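Regulatory protein RecX (Lactobacillus reuteri, PDB 3D5L) probably modulates the activity of the recombinase RecA, and so acts as a regulator in DNA repair. Local coordinates at residues K168-Y173 with R179-K184. Sequence-based numbering, arbitrary orientation.
Sequences KLFRRY and RRREQK
Arg181 reaches across to the last turn of helix 155-172 and gives two N-H groups to one carbonyl oxygen, that of Phe170. The bond from NH2 to Phe170 O is short, 2.6 Å, and fairly straight at 159°; the one from NE is weak, 3.1 Å. The oxygen lies in the guanidinium plane, whereas NH2 sits above the carbonyl plane. With CG anti to the backbone N (chi1 -167°) and the chain extended as far as NE, arginine is long enough to span the helices and offers paired donors to a carbonyl near a helix C-terminus, where the helix dipole would probably favour a cation. CG also passes Tyr173 O at 3.3 Å, and the Phe170 ring stands steeply to the guanidinium. A leucine in place of Arg181 would probably leave Phe170 O without both donors. Segments 168-172 and 179-184 run roughly antiparallel, at 143°, joined by a short turn within the third three-helix domain of RecX, of the helix-turn-helix clan. Behind this tightly packed part, buried Leu169 packs on Val185 and Leu189, and Phe170 also touches Val185. The Glu182 chain, bent at chi2, brings OE1 near the Phe170 ring plane, 2.9 Å from CZ, where the slightly positive C-H edge probably suits an anion. Tyr173, just past the helix end, presents one ring face to Lys184 CG, 3.5 Å from the centroid in a CH-pi contact; the aliphatic stem of lysine suits such a face, while exposed Lys184 carries its ammonium to the looser, solvent side. Arg172 CG lies over the opposite face.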
ATOM      1  N   LYS A 168     -30.486  10.094  -9.346  1.00 24.12           N
ATOM      2  CA  LYS A 168     -29.761  11.321  -9.079  1.00 23.96           C
ATOM      3  C   LYS A 168     -29.418  11.994 -10.411  1.00 23.80           C
ATOM      4  O   LYS A 168     -29.393  13.221 -10.497  1.00 23.67           O
ATOM      5  CB  LYS A 168     -28.501  10.990  -8.271  1.00 23.60           C
ATOM      6  CG  LYS A 168     -27.512  12.122  -8.077  1.00 26.89           C
ATOM      7  CD  LYS A 168     -26.456  11.708  -7.053  1.00 31.26           C
ATOM      8  CE  LYS A 168     -25.211  12.580  -7.108  1.00 33.15           C
ATOM      9  NZ  LYS A 168     -24.362  12.299  -8.304  1.00 33.00           N
ATOM     10  N   LEU A 169     -29.166  11.192 -11.447  1.00 21.61           N
ATOM     11  CA  LEU A 169     -28.854  11.738 -12.768  1.00 22.51           C
ATOM     12  C   LEU A 169     -30.134  12.250 -13.436  1.00 21.44           C
ATOM     13  O   LEU A 169     -30.110  13.254 -14.141  1.00 21.04           O
ATOM     14  CB  LEU A 169     -28.185  10.676 -13.662  1.00 20.77           C
ATOM     15  CG  LEU A 169     -26.833  10.137 -13.177  1.00 21.71           C
ATOM     16  CD1 LEU A 169     -26.304   9.109 -14.161  1.00 24.25           C
ATOM     17  CD2 LEU A 169     -25.831  11.271 -13.028  1.00 21.11           C
ATOM     18  N   PHE A 170     -31.249  11.563 -13.205  1.00 21.44           N
ATOM     19  CA  PHE A 170     -32.521  11.966 -13.792  1.00 23.11           C
ATOM     20  C   PHE A 170     -33.018  13.274 -13.194  1.00 24.66           C
ATOM     21  O   PHE A 170     -33.722  14.047 -13.857  1.00 24.82           O
ATOM     22  CB  PHE A 170     -33.571  10.868 -13.609  1.00 22.11           C
ATOM     23  CG  PHE A 170     -33.822  10.067 -14.854  1.00 23.78           C
ATOM     24  CD1 PHE A 170     -34.427  10.653 -15.962  1.00 24.07           C
ATOM     25  CD2 PHE A 170     -33.434   8.736 -14.934  1.00 26.36           C
ATOM     26  CE1 PHE A 170     -34.639   9.927 -17.131  1.00 26.21           C
ATOM     27  CE2 PHE A 170     -33.642   7.993 -16.106  1.00 26.59           C
ATOM     28  CZ  PHE A 170     -34.243   8.591 -17.203  1.00 27.27           C
ATOM     29  N   ARG A 171     -32.633  13.515 -11.946  1.00 24.07           N
ATOM     30  CA  ARG A 171     -33.001  14.732 -11.244  1.00 27.15           C
ATOM     31  C   ARG A 171     -32.035  15.850 -11.637  1.00 25.97           C
ATOM     32  O   ARG A 171     -32.429  17.005 -11.795  1.00 25.82           O
ATOM     33  CB  ARG A 171     -32.955  14.496  -9.730  1.00 30.91           C
ATOM     34  CG  ARG A 171     -33.160  15.748  -8.903  1.00 37.56           C
ATOM     35  CD  ARG A 171     -33.610  15.401  -7.493  1.00 43.60           C
ATOM     36  NE  ARG A 171     -33.723  16.587  -6.646  1.00 47.81           N
ATOM     37  CZ  ARG A 171     -32.687  17.317  -6.239  1.00 49.73           C
ATOM     38  NH1 ARG A 171     -31.450  16.986  -6.598  1.00 50.26           N
ATOM     39  NH2 ARG A 171     -32.889  18.380  -5.470  1.00 51.89           N
ATOM     40  N   ARG A 172     -30.771  15.488 -11.816  1.00 24.51           N
ATOM     41  CA  ARG A 172     -29.751  16.448 -12.198  1.00 24.39           C
ATOM     42  C   ARG A 172     -29.954  16.992 -13.617  1.00 23.38           C
ATOM     43  O   ARG A 172     -29.601  18.132 -13.890  1.00 23.98           O
ATOM     44  CB  ARG A 172     -28.363  15.813 -12.087  1.00 26.35           C
ATOM     45  CG  ARG A 172     -27.229  16.731 -12.516  1.00 30.37           C
ATOM     46  CD  ARG A 172     -25.887  16.013 -12.527  1.00 33.69           C
ATOM     47  NE  ARG A 172     -25.488  15.561 -11.197  1.00 39.17           N
ATOM     48  CZ  ARG A 172     -24.337  14.944 -10.928  1.00 41.38           C
ATOM     49  NH1 ARG A 172     -23.465  14.707 -11.903  1.00 41.41           N
ATOM     50  NH2 ARG A 172     -24.060  14.557  -9.686  1.00 38.91           N
ATOM     51  N   TYR A 173     -30.517  16.180 -14.514  1.00 21.69           N
ATOM     52  CA  TYR A 173     -30.746  16.603 -15.899  1.00 20.53           C
ATOM     53  C   TYR A 173     -32.226  16.692 -16.242  1.00 18.99           C
ATOM     54  O   TYR A 173     -32.620  16.449 -17.392  1.00 15.35           O
ATOM     55  CB  TYR A 173     -30.070  15.633 -16.869  1.00 22.40           C
ATOM     56  CG  TYR A 173     -28.575  15.554 -16.696  1.00 25.48           C
ATOM     57  CD1 TYR A 173     -27.756  16.642 -17.003  1.00 28.29           C
ATOM     58  CD2 TYR A 173     -27.976  14.394 -16.203  1.00 25.82           C
ATOM     59  CE1 TYR A 173     -26.367  16.575 -16.821  1.00 30.96           C
ATOM     60  CE2 TYR A 173     -26.598  14.313 -16.016  1.00 28.25           C
ATOM     61  CZ  TYR A 173     -25.797  15.406 -16.328  1.00 31.43           C
ATOM     62  OH  TYR A 173     -24.430  15.321 -16.154  1.00 34.18           O
ATOM     63  N   ARG A 179     -35.533  12.274 -24.865  1.00 20.52           N
ATOM     64  CA  ARG A 179     -34.421  11.537 -25.452  1.00 20.81           C
ATOM     65  C   ARG A 179     -33.042  11.943 -24.940  1.00 20.99           C
ATOM     66  O   ARG A 179     -32.189  11.088 -24.682  1.00 19.87           O
ATOM     67  CB  ARG A 179     -34.471  11.656 -26.988  1.00 19.14           C
ATOM     68  CG  ARG A 179     -33.376  10.876 -27.711  1.00 22.99           C
ATOM     69  CD  ARG A 179     -33.712  10.635 -29.189  1.00 24.56           C
ATOM     70  NE  ARG A 179     -32.542  10.197 -29.947  1.00 25.63           N
ATOM     71  CZ  ARG A 179     -32.004   8.981 -29.877  1.00 26.50           C
ATOM     72  NH1 ARG A 179     -32.534   8.058 -29.090  1.00 27.19           N
ATOM     73  NH2 ARG A 179     -30.915   8.694 -30.581  1.00 25.50           N
ATOM     74  N   ARG A 180     -32.811  13.241 -24.791  1.00 21.78           N
ATOM     75  CA  ARG A 180     -31.512  13.692 -24.304  1.00 23.33           C
ATOM     76  C   ARG A 180     -31.328  13.347 -22.847  1.00 20.57           C
ATOM     77  O   ARG A 180     -30.233  12.985 -22.426  1.00 21.58           O
ATOM     78  CB  ARG A 180     -31.348  15.200 -24.456  1.00 23.83           C
ATOM     79  CG  ARG A 180     -30.911  15.647 -25.826  1.00 28.16           C
ATOM     80  CD  ARG A 180     -30.745  17.155 -25.851  1.00 28.40           C
ATOM     81  NE  ARG A 180     -30.366  17.645 -27.172  1.00 31.52           N
ATOM     82  CZ  ARG A 180     -29.260  17.285 -27.818  1.00 31.84           C
ATOM     83  NH1 ARG A 180     -28.415  16.416 -27.266  1.00 28.96           N
ATOM     84  NH2 ARG A 180     -28.990  17.810 -29.010  1.00 29.25           N
ATOM     85  N   ARG A 181     -32.405  13.458 -22.084  1.00 17.59           N
ATOM     86  CA  ARG A 181     -32.350  13.196 -20.657  1.00 18.19           C
ATOM     87  C   ARG A 181     -31.973  11.756 -20.373  1.00 19.30           C
ATOM     88  O   ARG A 181     -31.085  11.493 -19.565  1.00 17.94           O
ATOM     89  CB  ARG A 181     -33.695  13.514 -20.023  1.00 17.56           C
ATOM     90  CG  ARG A 181     -33.675  13.575 -18.514  1.00 15.20           C
ATOM     91  CD  ARG A 181     -35.078  13.814 -18.020  1.00 17.30           C
ATOM     92  NE  ARG A 181     -35.132  13.940 -16.574  1.00 22.40           N
ATOM     93  CZ  ARG A 181     -36.258  14.088 -15.885  1.00 25.57           C
ATOM     94  NH1 ARG A 181     -37.421  14.127 -16.525  1.00 25.68           N
ATOM     95  NH2 ARG A 181     -36.222  14.191 -14.559  1.00 24.77           N
ATOM     96  N   GLU A 182     -32.646  10.830 -21.047  1.00 21.05           N
ATOM     97  CA  GLU A 182     -32.382   9.412 -20.868  1.00 24.51           C
ATOM     98  C   GLU A 182     -30.948   9.066 -21.299  1.00 24.34           C
ATOM     99  O   GLU A 182     -30.210   8.436 -20.542  1.00 23.83           O
ATOM    100  CB  GLU A 182     -33.381   8.567 -21.672  1.00 26.66           C
ATOM    101  CG  GLU A 182     -34.802   9.132 -21.776  1.00 34.29           C
ATOM    102  CD  GLU A 182     -35.553   9.212 -20.448  1.00 39.53           C
ATOM    103  OE1 GLU A 182     -35.647   8.175 -19.752  1.00 41.44           O
ATOM    104  OE2 GLU A 182     -36.066  10.310 -20.106  1.00 40.56           O
ATOM    105  N   GLN A 183     -30.553   9.478 -22.503  1.00 23.39           N
ATOM    106  CA  GLN A 183     -29.207   9.179 -22.999  1.00 23.37           C
ATOM    107  C   GLN A 183     -28.136   9.632 -22.011  1.00 23.67           C
ATOM    108  O   GLN A 183     -27.168   8.917 -21.762  1.00 24.74           O
ATOM    109  CB  GLN A 183     -28.952   9.859 -24.349  1.00 23.81           C
ATOM    110  CG  GLN A 183     -29.939   9.511 -25.450  1.00 26.45           C
ATOM    111  CD  GLN A 183     -29.516  10.075 -26.800  1.00 29.20           C
ATOM    112  OE1 GLN A 183     -28.977   9.356 -27.644  1.00 28.13           O
ATOM    113  NE2 GLN A 183     -29.741  11.375 -27.002  1.00 30.77           N
ATOM    114  N   LYS A 184     -28.309  10.830 -21.465  1.00 23.68           N
ATOM    115  CA  LYS A 184     -27.369  11.399 -20.502  1.00 23.86           C
ATOM    116  C   LYS A 184     -27.226  10.471 -19.284  1.00 23.51           C
ATOM    117  O   LYS A 184     -26.149  10.355 -18.697  1.00 22.69           O
ATOM    118  CB  LYS A 184     -27.873  12.776 -20.049  1.00 23.46           C
ATOM    119  CG  LYS A 184     -26.818  13.647 -19.415  1.00 25.71           C
ATOM    120  CD  LYS A 184     -25.760  14.032 -20.430  1.00 26.25           C
ATOM    121  CE  LYS A 184     -24.608  14.785 -19.769  1.00 26.88           C
ATOM    122  NZ  LYS A 184     -23.606  15.211 -20.786  1.00 26.35           N
TER